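Local atomic coordinates of penicillin-binding protein PbpB (Mycobacterium tuberculosis, PDB entry 6KGU), a protein that builds cross-linked peptidoglycan from lipid-linked precursors for the mycobacterial cell wall and binds beta-lactam antibiotics such as aztreonam. Residues Ala135-Gly140 with Val193-Asp198; Leu226-Gly231 with Ala399-Gly404; Thr318-Lys323 with Val327-Leu332; Arg447-Arg452 with Ile496-Ile501. All coordinates share one frame; numbering follows the deposited sequence.

Contact 1 (Ala135-Gly140 with Val193-Asp198); sequences ANVVGG and VVLTLD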
loop_
_atom_site.group_PDB
_atom_site.type_symbol
_atom_site.label_atom_id
_atom_site.label_comp_id
_atom_site.label_asym_id
_atom_site.label_seq_id
_atom_site.Cartn_x
_atom_site.Cartn_y
_atom_site.Cartn_z
ATOM N N ALA A 135 -10.175 -12.632 4.071
ATOM C CA ALA A 135 -10.832 -13.368 2.994
ATOM C C ALA A 135 -10.527 -12.778 1.631
ATOM O O ALA A 135 -10.632 -13.491 0.628
ATOM C CB ALA A 135 -12.349 -13.405 3.197
ATOM N N ASN A 136 -10.163 -11.495 1.570
ATOM C CA ASN A 136 -9.738 -10.908 0.294
ATOM C C ASN A 136 -8.533 -11.643 -0.285
ATOM O O ASN A 136 -8.381 -11.731 -1.514
ATOM C CB ASN A 136 -9.405 -9.421 0.496
ATOM C CG ASN A 136 -8.498 -9.181 1.699
ATOM O OD1 ASN A 136 -8.785 -9.623 2.824
ATOM N ND2 ASN A 136 -7.384 -8.499 1.461
ATOM N N VAL A 137 -7.667 -12.151 0.588
ATOM C CA VAL A 137 -6.470 -12.895 0.201
ATOM C C VAL A 137 -6.764 -14.387 0.082
ATOM O O VAL A 137 -6.475 -15.009 -0.946
ATOM C CB VAL A 137 -5.343 -12.605 1.222
ATOM C CG1 VAL A 137 -4.228 -13.637 1.130
ATOM C CG2 VAL A 137 -4.780 -11.172 1.025
ATOM N N VAL A 138 -7.389 -14.952 1.119
ATOM C CA VAL A 138 -7.572 -16.398 1.219
ATOM C C VAL A 138 -8.516 -16.900 0.135
ATOM O O VAL A 138 -8.251 -17.918 -0.517
ATOM C CB VAL A 138 -8.092 -16.773 2.623
ATOM C CG1 VAL A 138 -8.658 -18.199 2.642
ATOM C CG2 VAL A 138 -7.009 -16.592 3.677
ATOM N N GLY A 139 -9.644 -16.212 -0.055
ATOM C CA GLY A 139 -10.653 -16.643 -1.008
ATOM C C GLY A 139 -11.685 -17.594 -0.425
ATOM O O GLY A 139 -11.964 -17.557 0.779
ATOM N N GLY A 140 -12.248 -18.462 -1.270
ATOM C CA GLY A 140 -13.259 -19.416 -0.862
ATOM C C GLY A 140 -13.212 -20.696 -1.680
ATOM O O GLY A 140 -12.455 -20.826 -2.646
ATOM N N VAL A 193 0.076 -23.993 3.032
ATOM C CA VAL A 193 0.588 -22.716 2.541
ATOM C C VAL A 193 0.708 -21.752 3.723
ATOM O O VAL A 193 -0.292 -21.416 4.366
ATOM C CB VAL A 193 -0.322 -22.146 1.434
ATOM C CG1 VAL A 193 0.020 -20.693 1.138
ATOM C CG2 VAL A 193 -0.215 -22.992 0.148
ATOM N N VAL A 194 1.930 -21.305 4.012
ATOM C CA VAL A 194 2.213 -20.385 5.116
ATOM C C VAL A 194 2.312 -18.968 4.552
ATOM O O VAL A 194 3.189 -18.685 3.730
ATOM C CB VAL A 194 3.515 -20.764 5.843
ATOM C CG1 VAL A 194 3.765 -19.819 7.020
ATOM C CG2 VAL A 194 3.501 -22.250 6.297
ATOM N N LEU A 195 1.422 -18.075 4.987
ATOM C CA LEU A 195 1.427 -16.699 4.507
ATOM C C LEU A 195 2.357 -15.826 5.351
ATOM O O LEU A 195 2.698 -16.156 6.488
ATOM C CB LEU A 195 0.014 -16.109 4.529
ATOM C CG LEU A 195 -1.030 -16.934 3.760
ATOM C CD1 LEU A 195 -2.405 -16.307 3.838
ATOM C CD2 LEU A 195 -0.600 -17.090 2.299
ATOM N N THR A 196 2.751 -14.685 4.779
ATOM C CA THR A 196 3.454 -13.667 5.555
ATOM C C THR A 196 2.534 -12.917 6.514
ATOM O O THR A 196 3.041 -12.204 7.390
ATOM C CB THR A 196 4.133 -12.667 4.612
ATOM O OG1 THR A 196 3.148 -12.081 3.747
ATOM C CG2 THR A 196 5.190 -13.356 3.758
ATOM N N LEU A 197 1.209 -13.032 6.341
ATOM C CA LEU A 197 0.255 -12.331 7.193
ATOM C C LEU A 197 0.465 -12.661 8.665
ATOM O O LEU A 197 0.803 -13.790 9.032
ATOM C CB LEU A 197 -1.195 -12.688 6.824
ATOM C CG LEU A 197 -1.730 -12.305 5.439
ATOM C CD1 LEU A 197 -3.214 -12.700 5.303
ATOM C CD2 LEU A 197 -1.535 -10.800 5.137
ATOM N N ASP A 198 0.243 -11.661 9.503
ATOM C CA ASP A 198 0.121 -11.829 10.942
ATOM C C ASP A 198 -1.348 -11.600 11.272
ATOM O O ASP A 198 -1.844 -10.477 11.145
ATOM C CB ASP A 198 1.041 -10.850 11.670
ATOM C CG ASP A 198 0.953 -10.960 13.183
ATOM O OD1 ASP A 198 -0.160 -11.064 13.721
ATOM O OD2 ASP A 198 2.012 -10.923 13.830
#
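Val-137 reaches from the short helix 135-138 toward two leucines, Leu-195 and Leu-197, at the far end of strand 192-195 and just beyond it. The CB of Val-137 already points at the other segment but stands back, 4.6 Å from CD1 of Leu-197. From there the branches part. CG1, set anti to the backbone N (chi1 163°), does the touching: it lies 4.2 Å from CD1 of Leu-195 and 4.4 Å from CD1 of Leu-197, so a single methyl faces the ends of both leucines. CG2 turns off to another side and stays 4.8 Å from Leu-197 CD1. All three side chains are buried; only methyl groups meet, and at 4.2 Å and more they meet loosely. Leu-151 of helix 150-154 also packs on Val-137 and Leu-195 and adds a further apolar side chain to the group. The helix belongs to the PBP dimerisation family region of the chain, while strand 192-195 runs in a mixed sheet; the contact packs helix 135-138 on the end of that strand and on the Thr-196/Leu-197 link that leads through Asp-198, the N-cap, into helix 199-216. Helix 135-138 closes with Gly-139 N bonded to Ala-135 O (3.0 Å). Polar side chains beside the contact have partners elsewhere: Asn-136 ND2 donates to Met-236 O and Asn-258 OD1, and Thr-196 OG1 is bonded to Val-233 O and Arg-410 O.

Contact 2 (Leu226-Gly231 with Ala399-Gly404); sequences LDAKTG and AIANDG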
loop_
_atom_site.group_PDB
_atom_site.type_symbol
_atom_site.label_atom_id
_atom_site.label_comp_id
_atom_site.label_asym_id
_atom_site.label_seq_id
_atom_site.Cartn_x
_atom_site.Cartn_y
_atom_site.Cartn_z
ATOM N N LEU A 226 3.397 -3.437 5.320
ATOM C CA LEU A 226 4.564 -4.214 4.944
ATOM C C LEU A 226 5.610 -4.190 6.046
ATOM O O LEU A 226 5.788 -3.184 6.736
ATOM C CB LEU A 226 5.199 -3.679 3.656
ATOM C CG LEU A 226 4.369 -3.636 2.371
ATOM C CD1 LEU A 226 5.239 -3.108 1.215
ATOM C CD2 LEU A 226 3.804 -5.009 2.042
ATOM N N ASP A 227 6.319 -5.306 6.191
ATOM C CA ASP A 227 7.552 -5.281 6.957
ATOM C C ASP A 227 8.569 -4.405 6.238
ATOM O O ASP A 227 8.840 -4.603 5.050
ATOM C CB ASP A 227 8.117 -6.693 7.147
ATOM C CG ASP A 227 9.462 -6.667 7.847
ATOM O OD1 ASP A 227 9.481 -6.582 9.077
ATOM O OD2 ASP A 227 10.503 -6.665 7.157
ATOM N N ALA A 228 9.133 -3.437 6.967
ATOM C CA ALA A 228 9.988 -2.432 6.343
ATOM C C ALA A 228 11.198 -3.054 5.664
ATOM O O ALA A 228 11.552 -2.667 4.547
ATOM C CB ALA A 228 10.442 -1.407 7.384
ATOM N N LYS A 229 11.853 -4.016 6.320
ATOM C CA LYS A 229 13.124 -4.521 5.801
ATOM C C LYS A 229 12.930 -5.556 4.696
ATOM O O LYS A 229 13.646 -5.528 3.688
ATOM C CB LYS A 229 13.950 -5.121 6.939
ATOM C CG LYS A 229 14.690 -4.094 7.830
ATOM C CD LYS A 229 15.279 -4.778 9.085
ATOM C CE LYS A 229 16.259 -3.886 9.861
ATOM N NZ LYS A 229 17.530 -3.679 9.095
ATOM N N THR A 230 11.977 -6.475 4.867
ATOM C CA THR A 230 11.765 -7.584 3.938
ATOM C C THR A 230 10.662 -7.337 2.919
ATOM O O THR A 230 10.581 -8.085 1.933
ATOM C CB THR A 230 11.392 -8.862 4.702
ATOM O OG1 THR A 230 10.094 -8.697 5.295
ATOM C CG2 THR A 230 12.406 -9.155 5.797
ATOM N N GLY A 231 9.789 -6.347 3.146
ATOM C CA GLY A 231 8.649 -6.156 2.262
ATOM C C GLY A 231 7.609 -7.248 2.326
ATOM O O GLY A 231 6.714 -7.290 1.476
ATOM N N ALA A 399 10.897 0.930 -0.095
ATOM C CA ALA A 399 12.254 1.138 -0.594
ATOM C C ALA A 399 12.990 2.161 0.260
ATOM O O ALA A 399 14.165 1.980 0.610
ATOM C CB ALA A 399 12.218 1.612 -2.053
ATOM N N ILE A 400 12.306 3.260 0.581
ATOM C CA ILE A 400 12.899 4.323 1.377
ATOM C C ILE A 400 13.053 3.878 2.825
ATOM O O ILE A 400 14.034 4.215 3.497
ATOM C CB ILE A 400 12.019 5.583 1.242
ATOM C CG1 ILE A 400 12.138 6.154 -0.178
ATOM C CG2 ILE A 400 12.352 6.612 2.325
ATOM C CD1 ILE A 400 13.577 6.578 -0.541
ATOM N N ALA A 401 12.079 3.116 3.328
ATOM C CA ALA A 401 12.187 2.562 4.674
ATOM C C ALA A 401 13.410 1.649 4.803
ATOM O O ALA A 401 14.090 1.649 5.834
ATOM C CB ALA A 401 10.916 1.783 5.009
ATOM N N ASN A 402 13.701 0.868 3.765
ATOM C CA ASN A 402 14.785 -0.112 3.815
ATOM C C ASN A 402 16.090 0.473 3.283
ATOM O O ASN A 402 16.822 -0.182 2.529
ATOM C CB ASN A 402 14.374 -1.366 3.043
ATOM C CG ASN A 402 15.336 -2.522 3.237
ATOM O OD1 ASN A 402 15.818 -2.781 4.349
ATOM N ND2 ASN A 402 15.627 -3.224 2.144
ATOM N N ASP A 403 16.372 1.734 3.644
ATOM C CA ASP A 403 17.658 2.366 3.362
ATOM C C ASP A 403 17.950 2.384 1.869
ATOM O O ASP A 403 19.096 2.239 1.442
ATOM C CB ASP A 403 18.798 1.686 4.135
ATOM C CG ASP A 403 18.977 2.283 5.539
ATOM O OD1 ASP A 403 18.341 3.325 5.820
ATOM O OD2 ASP A 403 19.743 1.722 6.349
ATOM N N GLY A 404 16.896 2.564 1.070
ATOM C CA GLY A 404 17.028 2.743 -0.363
ATOM C C GLY A 404 16.893 1.480 -1.186
ATOM O O GLY A 404 16.936 1.560 -2.417
#
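Two small methyl groups make the apolar part: CB of Ala-228 and CB of Ala-401 stand 4.0 Å apart, and the backbones come close at this pair, with Ala-228 CA 5.7 Å from Ala-401 CA. Val-510 and Pro-507 pack against both alanines.

The second kind of contact is side chain against backbone. Asn-402, its CG anti to the backbone N (chi1 -170°), lays its CB 3.5 Å from Ala-228 O and carries its amide over Lys-229, with OD1 3.5 Å from Lys-229 CA. The lysine chain crosses the asparagine at about a right angle, CG 3.9 Å from Asn-402 OD1. Although ND2 is near Lys-229 O, the angle is poor; this amide nitrogen donates instead to Val-405 O. Ala-228 O in turn accepts from Gln-398 NE2, one turn back in the helix.

In the fold, residues 228-231 form the turn between the antiparallel strands 220-227 and 233-238 of the transpeptidase sheet, and here the turn abuts the C-terminal end of helix 390-401.

Hydrogen bonds within the turn join Asp-227 to the residues that follow it. Asp-227 OD2 takes two donors from Thr-230: the backbone N at 2.7 Å, nearly straight (166°) and almost in line with the C-O bond, which makes an Asx motif, and OG1 at 2.8 Å from above the carboxylate plane. Gly-231 N closes the backbone onto Asp-227 O. On the helix side, Asp-403 OD1 forms a salt bridge with Arg-443.

Contact 3 (Thr318-Lys323 with Val327-Leu332); sequences TGVFGK and VGTLML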
loop_
_atom_site.group_PDB
_atom_site.type_symbol
_atom_site.label_atom_id
_atom_site.label_comp_id
_atom_site.label_asym_id
_atom_site.label_seq_id
_atom_site.Cartn_x
_atom_site.Cartn_y
_atom_site.Cartn_z
ATOM N N THR A 318 12.201 20.753 2.394
ATOM C CA THR A 318 11.372 20.030 3.362
ATOM C C THR A 318 9.928 20.522 3.338
ATOM O O THR A 318 8.989 19.724 3.231
ATOM C CB THR A 318 11.992 20.167 4.755
ATOM O OG1 THR A 318 13.211 19.413 4.784
ATOM C CG2 THR A 318 11.055 19.648 5.854
ATOM N N GLY A 319 9.734 21.843 3.373
ATOM C CA GLY A 319 8.391 22.390 3.355
ATOM C C GLY A 319 7.624 22.126 2.073
ATOM O O GLY A 319 6.395 22.042 2.093
ATOM N N VAL A 320 8.321 22.025 0.942
ATOM C CA VAL A 320 7.641 21.736 -0.317
ATOM C C VAL A 320 6.894 20.414 -0.217
ATOM O O VAL A 320 5.727 20.304 -0.608
ATOM C CB VAL A 320 8.642 21.727 -1.485
ATOM C CG1 VAL A 320 8.057 20.951 -2.680
ATOM C CG2 VAL A 320 8.998 23.151 -1.881
ATOM N N PHE A 321 7.553 19.397 0.319
ATOM C CA PHE A 321 6.890 18.116 0.514
ATOM C C PHE A 321 6.024 18.093 1.772
ATOM O O PHE A 321 4.956 17.472 1.762
ATOM C CB PHE A 321 7.954 17.020 0.498
ATOM C CG PHE A 321 8.725 17.002 -0.797
ATOM C CD1 PHE A 321 8.090 16.624 -1.978
ATOM C CD2 PHE A 321 10.046 17.427 -0.855
ATOM C CE1 PHE A 321 8.774 16.627 -3.209
ATOM C CE2 PHE A 321 10.741 17.430 -2.072
ATOM C CZ PHE A 321 10.092 17.023 -3.249
ATOM N N GLY A 322 6.415 18.823 2.821
ATOM C CA GLY A 322 5.606 18.859 4.031
ATOM C C GLY A 322 4.271 19.560 3.827
ATOM O O GLY A 322 3.253 19.137 4.382
ATOM N N LYS A 323 4.252 20.633 3.023
ATOM C CA LYS A 323 3.023 21.362 2.707
ATOM C C LYS A 323 2.383 20.900 1.406
ATOM O O LYS A 323 1.240 21.281 1.129
ATOM C CB LYS A 323 3.286 22.874 2.625
ATOM C CG LYS A 323 3.630 23.499 3.989
ATOM C CD LYS A 323 3.485 25.011 4.014
ATOM C CE LYS A 323 3.979 25.597 5.348
ATOM N NZ LYS A 323 3.155 25.145 6.520
ATOM N N VAL A 327 3.742 23.304 -7.202
ATOM C CA VAL A 327 4.678 24.189 -7.894
ATOM C C VAL A 327 6.106 23.931 -7.423
ATOM O O VAL A 327 7.032 23.805 -8.233
ATOM C CB VAL A 327 4.270 25.656 -7.689
ATOM C CG1 VAL A 327 5.366 26.595 -8.212
ATOM C CG2 VAL A 327 2.914 25.940 -8.386
ATOM N N GLY A 328 6.309 23.855 -6.107
ATOM C CA GLY A 328 7.638 23.550 -5.602
ATOM C C GLY A 328 8.127 22.199 -6.084
ATOM O O GLY A 328 9.309 22.030 -6.410
ATOM N N THR A 329 7.222 21.220 -6.159
ATOM C CA THR A 329 7.621 19.895 -6.627
ATOM C C THR A 329 8.104 19.951 -8.071
ATOM O O THR A 329 9.126 19.349 -8.420
ATOM C CB THR A 329 6.455 18.921 -6.469
ATOM O OG1 THR A 329 6.167 18.763 -5.068
ATOM C CG2 THR A 329 6.809 17.538 -7.064
ATOM N N LEU A 330 7.405 20.708 -8.915
ATOM C CA LEU A 330 7.775 20.760 -10.328
ATOM C C LEU A 330 9.039 21.579 -10.548
ATOM O O LEU A 330 9.842 21.248 -11.423
ATOM C CB LEU A 330 6.619 21.311 -11.159
ATOM C CG LEU A 330 5.445 20.332 -11.266
ATOM C CD1 LEU A 330 4.269 20.984 -11.970
ATOM C CD2 LEU A 330 5.867 19.076 -11.987
ATOM N N MET A 331 9.236 22.652 -9.776
ATOM C CA MET A 331 10.481 23.403 -9.875
ATOM C C MET A 331 11.678 22.520 -9.552
ATOM O O MET A 331 12.675 22.513 -10.282
ATOM C CB MET A 331 10.433 24.615 -8.948
ATOM C CG MET A 331 9.394 25.623 -9.386
ATOM S SD MET A 331 9.422 27.103 -8.404
ATOM C CE MET A 331 11.150 27.529 -8.511
ATOM N N LEU A 332 11.585 21.747 -8.463
ATOM C CA LEU A 332 12.645 20.806 -8.107
ATOM C C LEU A 332 12.761 19.688 -9.126
ATOM O O LEU A 332 13.868 19.239 -9.437
ATOM C CB LEU A 332 12.384 20.195 -6.720
ATOM C CG LEU A 332 12.480 21.107 -5.499
ATOM C CD1 LEU A 332 11.888 20.400 -4.261
ATOM C CD2 LEU A 332 13.946 21.550 -5.267
#
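Two consecutive helices beside the active site, 317-323 and 326-336, pack through Val-320 and Phe-321 of the first and Gly-328, Thr-329 and Leu-332 of the second. The turn between the helices holds Ser-324, which fits the serine of the (S/Y)xN motif of penicillin-binding transpeptidases. The axes of the segments 318-323 and 327-332 pass 9.2 Å apart at 136° between their N-to-C directions. Gly-328 has no side chain, so Val-320 can settle directly on its backbone: CG1 is 3.6 Å from Gly-328 C and as close to Thr-329 N, while CG2 rests over Gly-328 CA. The same CG1 also meets Thr-329 OG1 at 3.7 Å, and it stands 4.2 Å above one face of the neighbouring Phe-321 ring, over its centre. The ring itself comes obliquely to both partners. One flank sets CE1 3.8 Å from Thr-329 OG1; the other brings CE2 3.9 Å from CD1 of Leu-332, whose methyl also packs on Val-320 CG1.

The threonine hydroxyl, turned beside its own backbone N (chi1 -65°), is bonded to Ser-325 O and so is kept in place by the turn itself. Both Phe-321 and Thr-329 also lie on Lys-272, the lysine of the likely SxxK motif, and reach Ala-276 and Ala-275 respectively along helix 272-281. Thr-329's side chain is about 7 Å from that of Ser-269, the probable acyl-ester nucleophile.

Contact 4 (Arg447-Arg452 with Ile496-Ile501); sequences RAVVQR and ITFAGI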
loop_
_atom_site.group_PDB
_atom_site.type_symbol
_atom_site.label_atom_id
_atom_site.label_comp_id
_atom_site.label_asym_id
_atom_site.label_seq_id
_atom_site.Cartn_x
_atom_site.Cartn_y
_atom_site.Cartn_z
ATOM N N ARG A 447 9.048 13.515 7.895
ATOM C CA ARG A 447 8.553 13.819 9.239
ATOM C C ARG A 447 7.824 15.156 9.270
ATOM O O ARG A 447 6.931 15.362 10.100
ATOM C CB ARG A 447 9.701 13.845 10.258
ATOM C CG ARG A 447 10.311 12.484 10.569
ATOM C CD ARG A 447 11.514 12.630 11.515
ATOM N NE ARG A 447 11.141 13.175 12.819
ATOM C CZ ARG A 447 12.009 13.619 13.732
ATOM N NH1 ARG A 447 13.324 13.592 13.503
ATOM N NH2 ARG A 447 11.563 14.090 14.881
ATOM N N ALA A 448 8.187 16.075 8.370
ATOM C CA ALA A 448 7.534 17.380 8.341
ATOM C C ALA A 448 6.046 17.269 8.030
ATOM O O ALA A 448 5.253 18.111 8.471
ATOM C CB ALA A 448 8.217 18.279 7.309
ATOM N N VAL A 449 5.648 16.243 7.275
ATOM C CA VAL A 449 4.249 16.092 6.895
ATOM C C VAL A 449 3.365 15.910 8.126
ATOM O O VAL A 449 2.230 16.401 8.166
ATOM C CB VAL A 449 4.108 14.917 5.907
ATOM C CG1 VAL A 449 2.635 14.469 5.783
ATOM C CG2 VAL A 449 4.696 15.298 4.533
ATOM N N VAL A 450 3.866 15.233 9.157
ATOM C CA VAL A 450 3.055 14.958 10.341
ATOM C C VAL A 450 3.352 15.934 11.469
ATOM O O VAL A 450 2.851 15.754 12.585
ATOM C CB VAL A 450 3.227 13.506 10.819
ATOM C CG1 VAL A 450 2.920 12.539 9.680
ATOM C CG2 VAL A 450 4.638 13.284 11.358
ATOM N N GLN A 451 4.136 16.976 11.205
ATOM C CA GLN A 451 4.475 17.935 12.242
ATOM C C GLN A 451 3.356 18.945 12.442
ATOM O O GLN A 451 2.802 19.497 11.485
ATOM C CB GLN A 451 5.773 18.665 11.901
ATOM C CG GLN A 451 6.108 19.817 12.858
ATOM C CD GLN A 451 7.530 20.305 12.676
ATOM O OE1 GLN A 451 8.480 19.606 13.026
ATOM N NE2 GLN A 451 7.685 21.488 12.103
ATOM N N ARG A 452 3.046 19.195 13.704
ATOM C CA ARG A 452 1.987 20.100 14.121
ATOM C C ARG A 452 2.584 21.463 14.463
ATOM O O ARG A 452 3.678 21.544 15.029
ATOM C CB ARG A 452 1.254 19.502 15.336
ATOM C CG ARG A 452 -0.122 20.069 15.593
ATOM C CD ARG A 452 -0.890 19.306 16.682
ATOM N NE ARG A 452 -1.622 18.139 16.184
ATOM C CZ ARG A 452 -2.686 18.200 15.383
ATOM N NH1 ARG A 452 -3.131 19.369 14.950
ATOM N NH2 ARG A 452 -3.296 17.088 14.992
ATOM N N ILE A 496 -8.237 9.643 -1.717
ATOM C CA ILE A 496 -7.416 10.049 -0.582
ATOM C C ILE A 496 -6.435 8.923 -0.279
ATOM O O ILE A 496 -6.840 7.763 -0.147
ATOM C CB ILE A 496 -8.293 10.351 0.645
ATOM C CG1 ILE A 496 -9.358 11.394 0.281
ATOM C CG2 ILE A 496 -7.438 10.716 1.870
ATOM C CD1 ILE A 496 -8.857 12.600 -0.400
ATOM N N THR A 497 -5.157 9.266 -0.140
ATOM C CA THR A 497 -4.107 8.308 0.175
ATOM C C THR A 497 -3.276 8.809 1.343
ATOM O O THR A 497 -3.194 10.013 1.598
ATOM C CB THR A 497 -3.170 8.074 -1.015
ATOM O OG1 THR A 497 -2.738 9.334 -1.543
ATOM C CG2 THR A 497 -3.890 7.276 -2.107
ATOM N N PHE A 498 -2.689 7.864 2.069
ATOM C CA PHE A 498 -1.608 8.152 2.997
ATOM C C PHE A 498 -0.642 6.983 2.926
ATOM O O PHE A 498 -1.066 5.826 2.868
ATOM C CB PHE A 498 -2.081 8.351 4.465
ATOM C CG PHE A 498 -1.013 8.975 5.370
ATOM C CD1 PHE A 498 -0.030 8.195 5.962
ATOM C CD2 PHE A 498 -0.980 10.347 5.586
ATOM C CE1 PHE A 498 0.950 8.763 6.770
ATOM C CE2 PHE A 498 0.011 10.925 6.381
ATOM C CZ PHE A 498 0.977 10.127 6.972
ATOM N N ALA A 499 0.649 7.284 2.909
ATOM C CA ALA A 499 1.663 6.245 3.019
ATOM C C ALA A 499 2.680 6.737 4.028
ATOM O O ALA A 499 3.091 7.897 3.965
ATOM C CB ALA A 499 2.337 5.946 1.677
ATOM N N GLY A 500 3.057 5.880 4.973
ATOM C CA GLY A 500 4.003 6.321 5.976
ATOM C C GLY A 500 4.871 5.184 6.465
ATOM O O GLY A 500 4.685 4.018 6.105
ATOM N N ILE A 501 5.817 5.547 7.324
ATOM C CA ILE A 501 6.840 4.640 7.833
ATOM C C ILE A 501 6.891 4.801 9.343
ATOM O O ILE A 501 6.939 5.931 9.845
ATOM C CB ILE A 501 8.214 4.945 7.202
ATOM C CG1 ILE A 501 8.163 4.742 5.672
ATOM C CG2 ILE A 501 9.318 4.114 7.841
ATOM C CD1 ILE A 501 9.358 5.358 4.905
#
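Val-450 meets the Phe-498 ring at its edge, near the ring plane: CG1 lies 4.1 Å from CZ, the outermost ring atom. Beside it Val-449 approaches obliquely, with CG1 at 4.5 Å from CE2, a looser touch. The two valines thus stand together at the far end of the phenylalanine. Phe-498 gets there because its CG is anti to the backbone N (chi1 -166°), which carries the ring out from the strand toward the loop. Around this first shell, Phe-534 of helix 531-544 meets the ring with planes at about 40°, and Thr-476 of the adjoining strand packs on it too. Strand 493-502 sits between strands 509-516 and 473-483 in the antiparallel sheet of the transpeptidase domain, and the latter bears Lys-475 of a likely KTG-type motif, on which Val-449 rests. The valines belong to the loop after helix 436-445, in helical backbone angles at 447-449. There Val-450 N bonds to Arg-447 O at 3.2 Å, and Gln-451 N to Ala-448 O. Farther out, backbone bonds from Val-449 to Gly-462 and from Gln-451 to Gly-460 tie the loop down, and Gln-451 NE2 reaches Gln-458 O and Leu-557 O.

How the contacts relate
Contacts 3 and 4 lie near the bound aztreonam, their centres about 14 Å apart. They touch: Phe-321 O is 3.5 Å from Val-449 CG2, and Thr-318 CG2 is 3.5 Å from Ala-448 CB. The side chains of Thr-329 and Val-449 are about 8 and 7 Å from the bound drug. Contacts 2 and 4 reach the same antiparallel sheet and touch where Ile-501 CD1 packs 3.9 Å from Ala-401 N; those two centres are about 17 Å apart. Contact 1 is remote from the site: its centre is about 39 Å from that of contact 3, though the nearest atoms of contacts 1 and 2 are about 6 Å apart without touching.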